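Local coordinates for minor structural protein 5 (PDB 5E7T) that is a minor structural protein of Lactococcus phage Tuc2009 that probably serves in the phage baseplate and may help in binding carbohydrates of the host surface, at residues V90-T95 / F173-R178; C123-P128 / I139-T144; V233-T238 / T257-Q262; E251-G256 / V278-T283; Q112-N117 / P153-Q158. All blocks are in the same frame, centred on the assembly; numbering follows the deposited sequence.

Contact 1: V90-T95 / F173-R178; sequences VDVMFT and FTIRVR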
# COMPACT_ATOMS: atom_id res chain seq x y z
N VAL B 90 -6.95 -23.21 56.11
CA VAL B 90 -6.34 -24.27 55.31
C VAL B 90 -6.60 -25.63 55.95
O VAL B 90 -6.68 -25.72 57.18
CB VAL B 90 -4.81 -24.01 55.09
CG1 VAL B 90 -4.02 -24.02 56.40
CG2 VAL B 90 -4.21 -24.96 54.07
N ASP B 91 -6.76 -26.68 55.09
CA ASP B 91 -6.88 -28.09 55.46
C ASP B 91 -5.50 -28.69 55.27
O ASP B 91 -4.87 -28.49 54.24
CB ASP B 91 -7.90 -28.83 54.59
CG ASP B 91 -9.34 -28.46 54.85
OD1 ASP B 91 -9.60 -27.61 55.74
OD2 ASP B 91 -10.22 -28.96 54.12
N VAL B 92 -5.02 -29.40 56.27
CA VAL B 92 -3.67 -29.94 56.28
C VAL B 92 -3.65 -31.41 56.75
O VAL B 92 -4.41 -31.79 57.65
CB VAL B 92 -2.84 -28.95 57.14
CG1 VAL B 92 -2.13 -29.60 58.31
CG2 VAL B 92 -1.90 -28.15 56.27
N MET B 93 -2.81 -32.24 56.11
CA MET B 93 -2.72 -33.66 56.47
C MET B 93 -1.30 -34.15 56.44
O MET B 93 -0.60 -33.93 55.46
CB MET B 93 -3.60 -34.52 55.56
CG MET B 93 -3.32 -35.98 55.63
SD MET B 93 -4.76 -36.86 55.08
CE MET B 93 -4.04 -38.29 54.65
N PHE B 94 -0.89 -34.84 57.51
CA PHE B 94 0.45 -35.37 57.58
C PHE B 94 0.36 -36.84 57.36
O PHE B 94 -0.26 -37.55 58.16
CB PHE B 94 1.11 -35.03 58.93
CG PHE B 94 1.36 -33.56 59.13
CD1 PHE B 94 0.34 -32.71 59.55
CD2 PHE B 94 2.62 -33.01 58.91
CE1 PHE B 94 0.58 -31.35 59.76
CE2 PHE B 94 2.85 -31.65 59.10
CZ PHE B 94 1.83 -30.83 59.53
N THR B 95 0.95 -37.31 56.24
CA THR B 95 0.93 -38.71 55.87
C THR B 95 2.15 -39.47 56.39
O THR B 95 2.13 -40.70 56.46
CB THR B 95 0.74 -38.86 54.38
OG1 THR B 95 1.89 -38.38 53.71
CG2 THR B 95 -0.45 -38.10 53.88
N PHE B 173 9.01 -34.74 56.97
CA PHE B 173 7.59 -35.03 57.01
C PHE B 173 6.99 -34.85 55.62
O PHE B 173 7.62 -34.22 54.77
CB PHE B 173 6.82 -34.22 58.09
CG PHE B 173 6.87 -32.72 57.97
CD1 PHE B 173 6.02 -32.04 57.10
CD2 PHE B 173 7.77 -31.98 58.72
CE1 PHE B 173 6.08 -30.66 56.98
CE2 PHE B 173 7.85 -30.59 58.58
CZ PHE B 173 7.01 -29.94 57.72
N THR B 174 5.80 -35.40 55.40
CA THR B 174 5.07 -35.24 54.15
C THR B 174 3.75 -34.68 54.55
O THR B 174 3.13 -35.17 55.49
CB THR B 174 5.00 -36.54 53.39
OG1 THR B 174 6.32 -37.10 53.31
CG2 THR B 174 4.44 -36.35 52.03
N ILE B 175 3.37 -33.57 53.91
CA ILE B 175 2.17 -32.80 54.20
C ILE B 175 1.34 -32.61 52.96
O ILE B 175 1.88 -32.40 51.87
CB ILE B 175 2.53 -31.45 54.88
CG1 ILE B 175 1.28 -30.71 55.44
CG2 ILE B 175 3.39 -30.54 53.98
CD1 ILE B 175 1.54 -29.38 56.16
N ARG B 176 0.02 -32.67 53.13
CA ARG B 176 -0.94 -32.44 52.08
C ARG B 176 -1.65 -31.15 52.42
O ARG B 176 -2.01 -30.95 53.58
CB ARG B 176 -1.90 -33.60 51.96
CG ARG B 176 -1.21 -34.79 51.31
CD ARG B 176 -2.12 -35.97 51.26
NE ARG B 176 -1.52 -37.06 50.51
CZ ARG B 176 -2.13 -38.21 50.26
NH1 ARG B 176 -3.37 -38.41 50.69
NH2 ARG B 176 -1.51 -39.17 49.59
N VAL B 177 -1.74 -30.23 51.46
CA VAL B 177 -2.38 -28.94 51.69
C VAL B 177 -3.57 -28.84 50.75
O VAL B 177 -3.41 -28.95 49.54
CB VAL B 177 -1.37 -27.79 51.52
CG1 VAL B 177 -2.06 -26.44 51.49
CG2 VAL B 177 -0.30 -27.84 52.60
N ARG B 178 -4.78 -28.72 51.33
CA ARG B 178 -6.07 -28.65 50.64
C ARG B 178 -6.79 -27.32 50.96
O ARG B 178 -6.77 -26.86 52.10
CB ARG B 178 -6.94 -29.85 51.05
CG ARG B 178 -8.36 -29.85 50.52
CD ARG B 178 -9.09 -31.09 50.97
NE ARG B 178 -9.84 -30.89 52.20
CZ ARG B 178 -10.41 -31.88 52.88
NH1 ARG B 178 -10.33 -33.13 52.45
NH2 ARG B 178 -11.08 -31.62 54.00
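Phe94 and Ile175 form a non-hydrogen-bonded pair in an antiparallel beta ladder of a two-sheet sandwich, consistent with the galactose-binding-domain clan. The strand axes run 156° apart. Asp91 with Arg178 and Met93 with Arg176 make the hydrogen-bonded pairs, each joined by two backbone bonds. The tightly packed face carries Val92, Phe94, Ile175 and Val177, all buried. Here Ile175 CG1 lies over one face of the Phe94 ring, displaced toward the rim and 4.2 Å from its centroid, a CH-pi contact. Ile175 CD1 reaches further along, to 3.7 Å from Val92 CG2. Phe173 CD1 comes to the edge of the same ring, 3.8 Å from Phe94 CE2; the two rings meet obliquely, planes 59° apart. Phe108 and Met110 of strand 104-114, in the facing sheet, cover this side.

On the other face Asp91, Arg176 and Arg178 are partly exposed to solvent, though Met93 among them is buried. Met93 CE lies 4.0 Å from Arg176 NH1, and Thr95 CG2 sits above the guanidinium of Arg176, whose NE forms a salt bridge with Glu55. Arg178 bends at chi3 (93°), which places NE, and the guanidinium then meets Asp91 edge-on while Trp138 makes a cation-pi contact with it. Both nitrogens share one oxygen: Arg178 NE reaches the anti lone pair of Asp91 OD2 at 2.7 Å, and Arg178 NH2 meets Asp91 OD2 from above the carboxylate plane at 2.8 Å.

Contact 2: C123-P128 / I139-T144; sequences CTIDLP and IRITQT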
# COMPACT_ATOMS: atom_id res chain seq x y z
N CYS B 123 1.19 -11.47 57.11
CA CYS B 123 0.02 -12.35 57.20
C CYS B 123 0.53 -13.76 57.23
O CYS B 123 1.21 -14.21 56.30
CB CYS B 123 -0.91 -12.11 56.02
SG CYS B 123 -2.52 -12.88 56.21
N THR B 124 0.27 -14.45 58.34
CA THR B 124 0.80 -15.78 58.60
C THR B 124 -0.20 -16.77 59.26
O THR B 124 -1.26 -16.36 59.76
CB THR B 124 2.03 -15.60 59.47
OG1 THR B 124 2.65 -16.86 59.72
CG2 THR B 124 1.72 -14.87 60.78
N ILE B 125 0.17 -18.07 59.27
CA ILE B 125 -0.57 -19.16 59.88
C ILE B 125 0.38 -20.27 60.30
O ILE B 125 1.09 -20.84 59.47
CB ILE B 125 -1.77 -19.67 59.03
CG1 ILE B 125 -2.64 -20.66 59.83
CG2 ILE B 125 -1.34 -20.22 57.64
CD1 ILE B 125 -3.92 -20.90 59.24
N ASP B 126 0.43 -20.54 61.62
CA ASP B 126 1.27 -21.58 62.20
C ASP B 126 0.69 -22.95 61.83
O ASP B 126 -0.53 -23.13 61.81
CB ASP B 126 1.28 -21.45 63.73
CG ASP B 126 2.30 -20.52 64.38
OD1 ASP B 126 3.21 -20.03 63.66
OD2 ASP B 126 2.21 -20.33 65.63
N LEU B 127 1.58 -23.90 61.54
CA LEU B 127 1.20 -25.26 61.20
C LEU B 127 1.58 -26.16 62.37
O LEU B 127 2.39 -25.72 63.20
CB LEU B 127 1.83 -25.69 59.87
CG LEU B 127 1.34 -24.92 58.64
CD1 LEU B 127 1.81 -25.59 57.38
CD2 LEU B 127 -0.16 -24.77 58.61
N PRO B 128 0.93 -27.35 62.54
CA PRO B 128 1.17 -28.17 63.74
C PRO B 128 2.61 -28.55 63.97
O PRO B 128 3.19 -29.22 63.14
CB PRO B 128 0.27 -29.38 63.53
CG PRO B 128 -0.84 -28.87 62.71
CD PRO B 128 -0.13 -27.98 61.72
N ILE B 139 -6.74 -31.65 59.18
CA ILE B 139 -6.84 -30.67 60.23
C ILE B 139 -7.14 -29.32 59.55
O ILE B 139 -6.39 -28.90 58.65
CB ILE B 139 -5.53 -30.60 61.07
CG1 ILE B 139 -5.06 -31.97 61.57
CG2 ILE B 139 -5.66 -29.60 62.23
CD1 ILE B 139 -3.54 -32.06 61.87
N ARG B 140 -8.22 -28.64 59.99
CA ARG B 140 -8.56 -27.29 59.52
C ARG B 140 -7.87 -26.31 60.48
O ARG B 140 -8.08 -26.40 61.69
CB ARG B 140 -10.06 -27.05 59.58
CG ARG B 140 -10.42 -25.61 59.25
CD ARG B 140 -11.79 -25.44 58.65
NE ARG B 140 -12.46 -24.30 59.27
CZ ARG B 140 -12.68 -23.14 58.67
NH1 ARG B 140 -12.35 -22.97 57.39
NH2 ARG B 140 -13.26 -22.14 59.33
N ILE B 141 -7.04 -25.40 59.95
CA ILE B 141 -6.31 -24.43 60.78
C ILE B 141 -6.66 -23.02 60.31
O ILE B 141 -6.60 -22.76 59.12
CB ILE B 141 -4.79 -24.73 60.76
CG1 ILE B 141 -4.51 -26.20 61.11
CG2 ILE B 141 -4.05 -23.81 61.73
CD1 ILE B 141 -3.28 -26.71 60.62
N THR B 142 -7.06 -22.14 61.23
CA THR B 142 -7.44 -20.75 60.93
C THR B 142 -6.66 -19.76 61.80
O THR B 142 -6.29 -20.09 62.93
CB THR B 142 -8.97 -20.54 61.03
OG1 THR B 142 -9.38 -20.38 62.39
CG2 THR B 142 -9.78 -21.64 60.37
N GLN B 143 -6.41 -18.54 61.28
CA GLN B 143 -5.69 -17.48 61.98
C GLN B 143 -5.96 -16.12 61.34
O GLN B 143 -5.82 -15.97 60.12
CB GLN B 143 -4.18 -17.77 61.98
CG GLN B 143 -3.28 -16.71 62.61
CD GLN B 143 -3.33 -16.69 64.10
OE1 GLN B 143 -2.86 -17.61 64.79
NE2 GLN B 143 -3.82 -15.58 64.64
N THR B 144 -6.35 -15.12 62.16
CA THR B 144 -6.55 -13.76 61.69
C THR B 144 -5.27 -13.01 61.99
O THR B 144 -4.71 -13.18 63.07
CB THR B 144 -7.79 -13.11 62.31
OG1 THR B 144 -8.94 -13.93 62.09
CG2 THR B 144 -8.04 -11.73 61.76
O HOH W 1 -3.55 -15.07 59.00
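Ile141 carries most of the contact with Ile125, Leu127 and Pro128. Its CB points toward the segment 123-128, and from there the side chain divides. Ile141 CG2, anti to the backbone N, lies 3.8 Å from Ile125 CD1 and also touches the carbonyl oxygen of Asp126. On the other branch CG1 leads to Ile141 CD1, which meets Pro128 tip to tip, 3.6 Å from Pro128 CD, and has Leu127 CD2 at 4.2 Å, where the two side chains cross at about a right angle. Beyond Ile141, Ile125 CG1 packs 3.9 Å from Gln143 CB as the two side chains slide past each other in opposite directions. The strand axes approach to 6.9 Å at 138° and make no ladder pairs with each other; one water instead donates to Thr124 O and to Gln143 O, each at 2.7 Å. A strand of another protein chain pairs with Ile139 to Thr142 and continues that sheet. Apolar packing between strands that are outermost, within this chain, in two facing sheets is typical of a beta sandwich.

Contact 3: V233-T238 / T257-Q262; sequences VYLDGT and TSYNVQ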
# COMPACT_ATOMS: atom_id res chain seq x y z
N VAL B 233 -27.28 -10.47 45.51
CA VAL B 233 -27.06 -9.07 45.86
C VAL B 233 -25.59 -8.79 45.99
O VAL B 233 -24.90 -9.44 46.76
CB VAL B 233 -27.88 -8.67 47.10
CG1 VAL B 233 -27.54 -7.27 47.57
CG2 VAL B 233 -29.38 -8.81 46.81
N TYR B 234 -25.10 -7.84 45.16
CA TYR B 234 -23.71 -7.38 45.04
C TYR B 234 -23.58 -5.99 45.65
O TYR B 234 -24.19 -5.03 45.15
CB TYR B 234 -23.32 -7.30 43.54
CG TYR B 234 -23.17 -8.64 42.86
CD1 TYR B 234 -24.28 -9.32 42.36
CD2 TYR B 234 -21.92 -9.23 42.70
CE1 TYR B 234 -24.15 -10.56 41.73
CE2 TYR B 234 -21.78 -10.46 42.07
CZ TYR B 234 -22.90 -11.13 41.59
OH TYR B 234 -22.73 -12.37 41.00
N LEU B 235 -22.80 -5.88 46.72
CA LEU B 235 -22.55 -4.59 47.36
C LEU B 235 -21.13 -4.27 46.97
O LEU B 235 -20.23 -5.05 47.27
CB LEU B 235 -22.73 -4.66 48.88
CG LEU B 235 -22.42 -3.38 49.66
CD1 LEU B 235 -23.60 -2.41 49.66
CD2 LEU B 235 -21.99 -3.73 51.06
N ASP B 236 -20.96 -3.17 46.21
CA ASP B 236 -19.69 -2.65 45.71
C ASP B 236 -18.92 -3.66 44.89
O ASP B 236 -17.71 -3.80 45.06
CB ASP B 236 -18.85 -2.07 46.86
CG ASP B 236 -19.42 -0.78 47.43
OD1 ASP B 236 -19.86 0.08 46.62
OD2 ASP B 236 -19.35 -0.60 48.69
N GLY B 237 -19.62 -4.38 44.03
CA GLY B 237 -19.02 -5.39 43.18
C GLY B 237 -18.89 -6.80 43.75
O GLY B 237 -18.73 -7.73 42.96
N THR B 238 -18.93 -6.98 45.09
CA THR B 238 -18.81 -8.31 45.71
C THR B 238 -20.17 -8.84 46.25
O THR B 238 -20.94 -8.04 46.82
CB THR B 238 -17.69 -8.41 46.80
OG1 THR B 238 -17.92 -7.52 47.89
CG2 THR B 238 -16.30 -8.21 46.24
N THR B 257 -21.07 6.48 55.06
CA THR B 257 -20.33 6.08 53.87
C THR B 257 -21.25 5.78 52.70
O THR B 257 -22.34 5.24 52.90
CB THR B 257 -19.32 4.96 54.10
OG1 THR B 257 -19.90 3.77 53.65
CG2 THR B 257 -18.87 4.81 55.55
N SER B 258 -20.80 6.11 51.47
CA SER B 258 -21.51 5.88 50.22
C SER B 258 -21.36 4.42 49.86
O SER B 258 -20.28 3.85 50.07
CB SER B 258 -20.92 6.72 49.09
OG SER B 258 -20.81 8.10 49.40
N TYR B 259 -22.40 3.82 49.27
CA TYR B 259 -22.38 2.43 48.82
C TYR B 259 -23.05 2.30 47.46
O TYR B 259 -23.86 3.17 47.09
CB TYR B 259 -23.12 1.54 49.83
CG TYR B 259 -22.35 1.27 51.11
CD1 TYR B 259 -21.40 0.27 51.16
CD2 TYR B 259 -22.61 1.99 52.27
CE1 TYR B 259 -20.69 0.00 52.34
CE2 TYR B 259 -21.91 1.74 53.45
CZ TYR B 259 -20.93 0.76 53.47
OH TYR B 259 -20.18 0.51 54.60
N ASN B 260 -22.74 1.21 46.71
CA ASN B 260 -23.41 0.87 45.45
C ASN B 260 -23.87 -0.56 45.54
O ASN B 260 -23.13 -1.44 45.96
CB ASN B 260 -22.52 0.96 44.25
CG ASN B 260 -21.95 2.28 43.93
OD1 ASN B 260 -22.64 3.17 43.42
ND2 ASN B 260 -20.63 2.30 44.00
N VAL B 261 -25.09 -0.80 45.09
CA VAL B 261 -25.71 -2.11 45.09
C VAL B 261 -26.32 -2.35 43.72
O VAL B 261 -26.84 -1.43 43.07
CB VAL B 261 -26.71 -2.31 46.28
CG1 VAL B 261 -27.70 -1.16 46.40
CG2 VAL B 261 -27.45 -3.65 46.23
N GLN B 262 -26.17 -3.57 43.26
CA GLN B 262 -26.72 -4.09 42.01
C GLN B 262 -27.13 -5.53 42.32
O GLN B 262 -26.54 -6.15 43.22
CB GLN B 262 -25.72 -3.94 40.84
CG GLN B 262 -24.32 -4.42 41.14
CD GLN B 262 -23.32 -4.17 40.05
OE1 GLN B 262 -23.63 -3.60 38.98
NE2 GLN B 262 -22.09 -4.63 40.28
O HOH W 2 -22.28 -3.78 43.62
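Asp236, with chi1 at -70°, holds CG beside its own backbone N, on the side where its carboxylate meets Asn260; Leu235 has CG anti to the backbone N (chi1 177°), and chi2 then sets CD1 and CD2 against Tyr259. Two bonds link Asp236 and Asn260: Asp236 N donates to Asn260 O at 2.8 Å, and Asn260 N donates to Asp236 OD1 at 3.1 Å from above the carboxylate plane. The carboxylate thus takes the place of a backbone carbonyl just where strand 231-235 ends in a type I' turn, Leu235 to Thr238, of a two-residue hairpin loop. At the backbone angles of Gly237 in that turn a CB would press on the carbonyl oxygen of Asp236; Gly237 N donates to a water at 2.8 Å. Upstream, Tyr234 and Gln262 exchange two backbone bonds, with Tyr234 N 2.9 Å from Gln262 O.

On the opposite face of the sheet from Tyr234, Leu235 CD1 rests 3.8 Å from Tyr259 CD1, and Val233 CG1 lies 3.9 Å from Val261 CG2. Asn32 of a Minor structural protein 4 chain bonds Ser258 O. Asp236 thus prolongs the ladder with its side chain: engaging Asn260 through both N and OD1, it ties the turn to the neighbouring strand beyond the last regular pair.

Contact 4: E251-G256 / V278-T283; sequences ENLKAG and VAFKTT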
# COMPACT_ATOMS: atom_id res chain seq x y z
N GLU B 251 -26.70 -5.45 55.77
CA GLU B 251 -26.31 -5.28 57.17
C GLU B 251 -24.81 -4.99 57.31
O GLU B 251 -24.10 -4.98 56.31
CB GLU B 251 -26.72 -6.53 57.97
CG GLU B 251 -28.22 -6.77 57.99
CD GLU B 251 -28.70 -7.87 58.92
OE1 GLU B 251 -28.38 -7.81 60.13
OE2 GLU B 251 -29.43 -8.77 58.44
N ASN B 252 -24.36 -4.71 58.55
CA ASN B 252 -22.96 -4.45 58.95
C ASN B 252 -22.25 -3.38 58.12
O ASN B 252 -21.07 -3.52 57.79
CB ASN B 252 -22.13 -5.75 59.00
CG ASN B 252 -22.72 -6.81 59.89
OD1 ASN B 252 -22.78 -6.66 61.12
ND2 ASN B 252 -23.19 -7.89 59.29
N LEU B 253 -22.98 -2.31 57.77
CA LEU B 253 -22.41 -1.20 57.00
C LEU B 253 -21.83 -0.21 58.00
O LEU B 253 -22.19 -0.26 59.19
CB LEU B 253 -23.48 -0.50 56.13
CG LEU B 253 -24.36 -1.36 55.20
CD1 LEU B 253 -25.42 -0.53 54.55
CD2 LEU B 253 -23.54 -2.09 54.14
N LYS B 254 -20.92 0.67 57.55
CA LYS B 254 -20.33 1.69 58.42
C LYS B 254 -21.04 3.02 58.17
O LYS B 254 -21.48 3.27 57.04
CB LYS B 254 -18.80 1.80 58.22
CG LYS B 254 -18.05 0.45 58.26
CD LYS B 254 -18.12 -0.28 59.61
CE LYS B 254 -17.98 -1.79 59.47
NZ LYS B 254 -18.55 -2.50 60.65
N ALA B 255 -21.19 3.85 59.22
CA ALA B 255 -21.86 5.15 59.19
C ALA B 255 -21.26 6.15 58.22
O ALA B 255 -20.06 6.12 57.96
CB ALA B 255 -21.92 5.75 60.57
N GLY B 256 -22.11 7.04 57.71
CA GLY B 256 -21.74 8.10 56.79
C GLY B 256 -20.90 7.71 55.59
O GLY B 256 -20.08 8.52 55.15
N VAL B 278 -27.43 1.15 41.94
CA VAL B 278 -28.15 2.18 42.67
C VAL B 278 -27.24 2.61 43.82
O VAL B 278 -26.55 1.77 44.40
CB VAL B 278 -29.60 1.77 43.07
CG1 VAL B 278 -29.66 0.98 44.37
CG2 VAL B 278 -30.50 2.99 43.16
N ALA B 279 -27.16 3.92 44.07
CA ALA B 279 -26.31 4.45 45.12
C ALA B 279 -27.07 5.01 46.34
O ALA B 279 -28.12 5.66 46.22
CB ALA B 279 -25.40 5.51 44.55
N PHE B 280 -26.52 4.74 47.52
CA PHE B 280 -27.07 5.24 48.76
C PHE B 280 -25.94 5.57 49.68
O PHE B 280 -24.81 5.20 49.38
CB PHE B 280 -28.03 4.23 49.38
CG PHE B 280 -27.41 3.01 50.01
CD1 PHE B 280 -27.07 1.90 49.23
CD2 PHE B 280 -27.23 2.93 51.39
CE1 PHE B 280 -26.53 0.75 49.82
CE2 PHE B 280 -26.68 1.78 51.97
CZ PHE B 280 -26.35 0.70 51.19
N LYS B 281 -26.24 6.24 50.79
CA LYS B 281 -25.28 6.64 51.81
C LYS B 281 -25.91 6.40 53.18
O LYS B 281 -27.05 6.82 53.43
CB LYS B 281 -24.93 8.13 51.64
CG LYS B 281 -23.60 8.58 52.23
CD LYS B 281 -23.51 10.11 52.18
CE LYS B 281 -22.13 10.66 51.85
NZ LYS B 281 -21.15 10.44 52.95
N THR B 282 -25.18 5.71 54.07
CA THR B 282 -25.62 5.45 55.44
C THR B 282 -25.67 6.79 56.17
O THR B 282 -24.89 7.70 55.85
CB THR B 282 -24.68 4.46 56.17
OG1 THR B 282 -23.32 4.83 55.98
CG2 THR B 282 -24.89 3.04 55.75
N THR B 283 -26.58 6.92 57.13
CA THR B 283 -26.71 8.16 57.89
C THR B 283 -25.57 8.27 58.91
O THR B 283 -24.87 7.29 59.15
CB THR B 283 -28.12 8.28 58.48
OG1 THR B 283 -28.44 7.07 59.16
CG2 THR B 283 -29.16 8.58 57.43
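Thr282 and Lys254 meet through a hydroxyl and a carbonyl: Thr282 OG1 donates to Lys254 O at 2.6 Å. The hydroxyl stands between the backbone N and the carbonyl carbon of its own residue (chi1 47°), which turns it to the loop 251-256. It also accepts from Thr257 N, so the one hydroxyl of this buried residue serves as donor and acceptor at once. Gly256 N lies 3.1 Å from Thr282 OG1 but at a poor angle. Gly256 N donates instead to Thr283 O, 3.1 Å away, with an N-H...O angle of 158° and the donor well above the carbonyl plane. Gly256 O receives a weak bond from Lys281 NZ. Gly256 CA adds a CA-H...O contact to Thr282 O at 3.3 Å, and the positive phi of this residue favours glycine. Lys254 N, in turn, is bonded to Tyr259 OH.

An apolar patch accompanies the polar atoms. Leu253 and Phe280 reach toward each other tip to tip, Leu253 CD1 standing in the ring plane 3.7 Å from Phe280 CE2, while Leu253 CB is 3.8 Å from Thr282 CG2. A Minor structural protein 4 chain packs against Leu253, Phe280 and Thr282 and bonds the Leu253 backbone. The chemistry implies that the polar links to the end of strand 278-281 use main-chain groups of the loop (Lys254 O, Gly256 N and O), the one from Lys281 NZ being weak, with the Thr282 hydroxyl linking Lys254 to Thr257.

Contact 5: Q112-N117 / P153-Q158; sequences QRYTEN and PSVGTQ. With SO4 (sulfate ion), chain G.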
# COMPACT_ATOMS: atom_id res chain seq x y z
N GLN B 112 3.46 -14.59 54.67
CA GLN B 112 3.80 -13.42 53.85
C GLN B 112 4.51 -12.54 54.87
O GLN B 112 3.98 -12.34 55.98
CB GLN B 112 2.55 -12.69 53.35
CG GLN B 112 2.12 -13.05 51.95
CD GLN B 112 0.93 -12.23 51.52
OE1 GLN B 112 -0.09 -12.16 52.22
NE2 GLN B 112 0.98 -11.67 50.31
N ARG B 113 5.72 -12.06 54.54
CA ARG B 113 6.52 -11.25 55.47
C ARG B 113 7.51 -10.35 54.77
O ARG B 113 7.83 -10.58 53.61
CB ARG B 113 7.27 -12.17 56.45
CG ARG B 113 8.43 -12.95 55.82
CD ARG B 113 9.09 -13.76 56.88
NE ARG B 113 10.22 -14.49 56.36
CZ ARG B 113 11.08 -15.17 57.11
NH1 ARG B 113 10.94 -15.20 58.43
NH2 ARG B 113 12.10 -15.82 56.55
N TYR B 114 8.04 -9.35 55.51
CA TYR B 114 9.07 -8.43 55.03
C TYR B 114 10.39 -9.23 55.04
O TYR B 114 10.50 -10.25 55.73
CB TYR B 114 9.15 -7.14 55.88
CG TYR B 114 7.99 -6.17 55.68
CD1 TYR B 114 7.93 -5.35 54.56
CD2 TYR B 114 6.96 -6.08 56.61
CE1 TYR B 114 6.84 -4.50 54.34
CE2 TYR B 114 5.88 -5.22 56.41
CZ TYR B 114 5.81 -4.44 55.27
OH TYR B 114 4.74 -3.60 55.07
N THR B 115 11.36 -8.83 54.22
CA THR B 115 12.60 -9.58 54.16
C THR B 115 13.73 -8.82 54.85
O THR B 115 13.51 -8.32 55.96
CB THR B 115 12.90 -10.04 52.74
OG1 THR B 115 13.05 -8.91 51.87
CG2 THR B 115 11.86 -11.01 52.22
N GLU B 116 14.93 -8.74 54.20
CA GLU B 116 16.16 -8.16 54.73
C GLU B 116 15.94 -6.94 55.55
O GLU B 116 15.26 -6.00 55.12
CB GLU B 116 17.21 -7.90 53.65
CG GLU B 116 18.21 -9.03 53.54
CD GLU B 116 17.71 -10.30 52.89
OE1 GLU B 116 16.71 -10.25 52.13
OE2 GLU B 116 18.33 -11.36 53.14
N ASN B 117 16.54 -6.99 56.75
CA ASN B 117 16.51 -6.07 57.88
C ASN B 117 15.30 -6.39 58.78
O ASN B 117 15.50 -6.83 59.92
CB ASN B 117 16.58 -4.58 57.47
CG ASN B 117 17.94 -4.14 56.92
OD1 ASN B 117 19.01 -4.54 57.39
ND2 ASN B 117 17.91 -3.26 55.91
N PRO B 153 10.80 1.75 51.85
CA PRO B 153 10.45 1.15 50.54
C PRO B 153 11.50 0.17 50.05
O PRO B 153 11.18 -0.71 49.25
CB PRO B 153 10.32 2.36 49.60
CG PRO B 153 10.19 3.55 50.48
CD PRO B 153 10.99 3.21 51.72
N SER B 154 12.73 0.30 50.58
CA SER B 154 13.85 -0.57 50.26
C SER B 154 13.61 -1.98 50.83
O SER B 154 14.18 -2.93 50.30
CB SER B 154 15.15 0.02 50.80
OG SER B 154 15.15 0.07 52.21
N VAL B 155 12.77 -2.11 51.89
CA VAL B 155 12.47 -3.40 52.52
C VAL B 155 11.45 -4.16 51.67
O VAL B 155 10.31 -3.69 51.48
CB VAL B 155 12.06 -3.30 54.01
CG1 VAL B 155 11.90 -4.68 54.63
CG2 VAL B 155 13.07 -2.49 54.80
N GLY B 156 11.89 -5.32 51.18
CA GLY B 156 11.11 -6.20 50.33
C GLY B 156 10.23 -7.16 51.10
O GLY B 156 10.19 -7.12 52.33
N THR B 157 9.46 -7.99 50.36
CA THR B 157 8.58 -9.01 50.91
C THR B 157 8.84 -10.38 50.23
O THR B 157 9.60 -10.47 49.26
CB THR B 157 7.09 -8.61 50.83
OG1 THR B 157 6.65 -8.67 49.48
CG2 THR B 157 6.79 -7.25 51.47
N GLN B 158 8.18 -11.43 50.79
CA GLN B 158 8.21 -12.82 50.33
C GLN B 158 7.03 -13.57 50.92
O GLN B 158 6.47 -13.12 51.92
CB GLN B 158 9.53 -13.53 50.69
CG GLN B 158 9.64 -13.99 52.15
CD GLN B 158 10.89 -14.78 52.42
OE1 GLN B 158 11.66 -15.13 51.52
NE2 GLN B 158 11.12 -15.10 53.67
S SO4 G . 13.88 -17.73 59.25
O1 SO4 G . 13.08 -17.73 60.48
O2 SO4 G . 13.88 -16.38 58.68
O3 SO4 G . 15.27 -18.13 59.52
O4 SO4 G . 13.30 -18.69 58.31
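Arg113 and Gln158 form the hydrogen-bonded pair of a short antiparallel ladder, and three kinds of interaction can be separated around them. The first is backbone bonding. Arg113 N donates to Gln158 O at 2.9 Å, Gln158 N returns a bond to Arg113 O at 3.0 Å, and Thr115 N reaches Gly156 O at 2.8 Å from above the carbonyl plane. Between them Tyr114 and Thr157 make a non-hydrogen-bonded pair whose CA atoms are 4.2 Å apart.

The second is side-chain packing. Thr115 CG2, anti to the carbonyl carbon of its residue, comes 3.7 Å from Gln158 CG. The side chains of Arg113 and Gln158 run side by side, their guanidinium and amide planes only 4° apart. On the other side of the ladder Thr157 CG2 touches Tyr114 CD1 at 3.8 Å, the two side chains pointing the same way, and Tyr114 CB packs 3.9 Å from Val155 CG1.

The third is polar. A sulfate ion, probably from the crystallisation liquor, lies at the guanidinium edge: Arg113 NH2 donates to its O2 at 2.8 Å, and Arg113 NH1 adds a weak bond to the same oxygen.

Within the four-stranded sheet, strand 104-114 lies between 157-166 and 121-126. On its other side Gln112 bonds through its backbone to Cys123 of strand 121-126, and Tyr114 to Lys120 just before it.

In the fold
From the N terminus, the chain first enters contact 1, which closes the longest loop, from 90-95 to 173-178. Contact 5 (112-117 with 153-158) is nested inside it, and contact 2 (123-128 with 139-144) inside contact 5. Contact 2 joins the two facing sheets: it touches contact 1 through strands 85-98 and 139-146, and contact 5 through strands 104-114 and 121-126. Contacts 3 and 4, in the C-terminal part, open only after contact 1 has closed, and they cross each other, their segments alternating; strands 258-265 and 278-281 pair between them. The centres of contacts 1 and 3 are about 37 Å apart, on opposite sides of the chain's centre.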